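Local coordinates for protein Cas13d (uncultured Ruminococcus sp, PDB 6IV9) that binds a CRISPR RNA as a Cas13d effector whose two HEPN domains direct maturation of that RNA and cleavage of target RNA, at residues Q96-K100 against D101-I105. The protein carries 2 engineered substitutions. Sequence-based numbering, arbitrary orientation.
Sequences QLSSK and DNSNI
Ser99 grips the next turn of chain through two acceptors at once. Its OG takes the N-H of Asn102 in a nearly straight bond (N to OG 3.0 Å, 163° at the hydrogen), while its carbonyl O receives Ser103 N at 3.1 Å. Side-chain and main-chain oxygens of one residue binding the amides three and four positions on form an ST motif, here wrapped around a single helix-like turn. Chi1 of 69° places Ser99 OG between its own backbone N and carbonyl carbon, from where it meets the Asn102 amide; the helical backbone of residues 100-102 brings Ser103 N to the carbonyl O. One water accepts from Ser99 N and donates to Asn102 OD1, 2.9 Å from each, tying the Asn102 side chain back to the start of the turn.

At the end of strand 94-96, the extended side chain of Gln96 runs to Ser98, where NE2 donates to OG at 3.3 Å, the hydroxyl lying 26° out of the amide plane. Ser98 OG also approaches Ser103 CB at 3.3 Å, and the two hydroxyls share Glu84 OE1 of strand 81-88. The aliphatic contact is slight, with Ser98 CB and Ser103 CB 4.0 Å apart.

Serine oxygens and backbone amides therefore mainly shape this connection, and the shared carboxylate of Glu84, with Lys120 on the same Ser103 hydroxyl and probably offsetting its charge, ties both legs of this surface loop to strand 81-88.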
loop_
_atom_site.group_PDB
_atom_site.type_symbol
_atom_site.label_atom_id
_atom_site.label_comp_id
_atom_site.label_asym_id
_atom_site.label_seq_id
_atom_site.Cartn_x
_atom_site.Cartn_y
_atom_site.Cartn_z
ATOM N N GLN A 96 -36.748 -17.655 -8.376
ATOM C CA GLN A 96 -36.314 -16.260 -8.190
ATOM C C GLN A 96 -36.324 -15.946 -6.697
ATOM O O GLN A 96 -37.337 -16.179 -6.058
ATOM C CB GLN A 96 -37.193 -15.293 -8.970
ATOM C CG GLN A 96 -36.732 -13.857 -8.846
ATOM C CD GLN A 96 -37.428 -12.945 -9.820
ATOM O OE1 GLN A 96 -38.026 -13.383 -10.787
ATOM N NE2 GLN A 96 -37.346 -11.661 -9.563
ATOM N N LEU A 97 -35.194 -15.476 -6.188
ATOM C CA LEU A 97 -35.044 -15.117 -4.761
ATOM C C LEU A 97 -35.270 -13.616 -4.586
ATOM O O LEU A 97 -35.689 -13.210 -3.519
ATOM C CB LEU A 97 -33.631 -15.500 -4.317
ATOM C CG LEU A 97 -33.232 -16.946 -4.562
ATOM C CD1 LEU A 97 -31.785 -17.189 -4.199
ATOM C CD2 LEU A 97 -34.121 -17.881 -3.785
ATOM N N SER A 98 -34.932 -12.842 -5.608
ATOM C CA SER A 98 -35.068 -11.371 -5.573
ATOM C C SER A 98 -36.527 -10.930 -5.720
ATOM O O SER A 98 -37.307 -11.639 -6.327
ATOM C CB SER A 98 -34.219 -10.742 -6.627
ATOM O OG SER A 98 -34.578 -11.204 -7.906
ATOM N N SER A 99 -36.837 -9.780 -5.134
ATOM C CA SER A 99 -38.158 -9.126 -5.260
ATOM C C SER A 99 -38.229 -8.451 -6.628
ATOM O O SER A 99 -37.200 -8.245 -7.239
ATOM C CB SER A 99 -38.336 -8.111 -4.190
ATOM O OG SER A 99 -37.465 -7.028 -4.406
ATOM N N LYS A 100 -39.418 -8.058 -7.057
ATOM C CA LYS A 100 -39.555 -7.378 -8.366
ATOM C C LYS A 100 -38.771 -6.068 -8.340
ATOM O O LYS A 100 -38.242 -5.701 -9.359
ATOM C CB LYS A 100 -41.019 -7.056 -8.654
ATOM C CG LYS A 100 -41.243 -6.131 -9.836
ATOM C CD LYS A 100 -42.548 -6.408 -10.550
ATOM C CE LYS A 100 -43.756 -6.098 -9.698
ATOM N NZ LYS A 100 -45.008 -6.184 -10.484
ATOM N N ASP A 101 -38.815 -5.344 -7.231
ATOM C CA ASP A 101 -38.085 -4.061 -7.119
ATOM C C ASP A 101 -36.562 -4.252 -7.088
ATOM O O ASP A 101 -35.876 -3.487 -7.734
ATOM C CB ASP A 101 -38.536 -3.303 -5.876
ATOM C CG ASP A 101 -39.883 -2.618 -6.036
ATOM O OD1 ASP A 101 -40.262 -2.319 -7.176
ATOM O OD2 ASP A 101 -40.533 -2.383 -5.013
ATOM N N ASN A 102 -36.061 -5.193 -6.295
ATOM C CA ASN A 102 -34.597 -5.414 -6.156
ATOM C C ASN A 102 -33.931 -6.060 -7.380
ATOM O O ASN A 102 -32.751 -5.845 -7.553
ATOM C CB ASN A 102 -34.246 -6.160 -4.872
ATOM C CG ASN A 102 -34.811 -5.478 -3.648
ATOM O OD1 ASN A 102 -35.083 -6.129 -2.646
ATOM N ND2 ASN A 102 -34.987 -4.171 -3.724
ATOM N N SER A 103 -34.663 -6.828 -8.175
ATOM C CA SER A 103 -34.034 -7.608 -9.272
ATOM C C SER A 103 -33.344 -6.729 -10.316
ATOM O O SER A 103 -33.930 -5.768 -10.752
ATOM C CB SER A 103 -35.002 -8.560 -9.891
ATOM O OG SER A 103 -34.335 -9.417 -10.781
ATOM N N ASN A 104 -32.135 -7.127 -10.711
ATOM C CA ASN A 104 -31.320 -6.389 -11.703
ATOM C C ASN A 104 -31.140 -7.183 -12.994
ATOM O O ASN A 104 -30.736 -6.601 -13.976
ATOM C CB ASN A 104 -29.950 -6.068 -11.122
ATOM C CG ASN A 104 -30.095 -5.170 -9.924
ATOM O OD1 ASN A 104 -30.798 -4.182 -9.998
ATOM N ND2 ASN A 104 -29.480 -5.530 -8.820
ATOM N N ILE A 105 -31.404 -8.477 -12.957
ATOM C CA ILE A 105 -31.189 -9.306 -14.162
ATOM C C ILE A 105 -32.347 -10.277 -14.323
ATOM O O ILE A 105 -32.945 -10.642 -13.337
ATOM C CB ILE A 105 -29.849 -10.038 -14.067
ATOM C CG1 ILE A 105 -29.762 -10.872 -12.793
ATOM C CG2 ILE A 105 -28.700 -9.059 -14.186
ATOM C CD1 ILE A 105 -28.516 -11.691 -12.690
HETATM O O HOH W 1 -34.828 -8.958 -3.213
HETATM O O HOH W 2 -36.363 -4.759 -10.947
#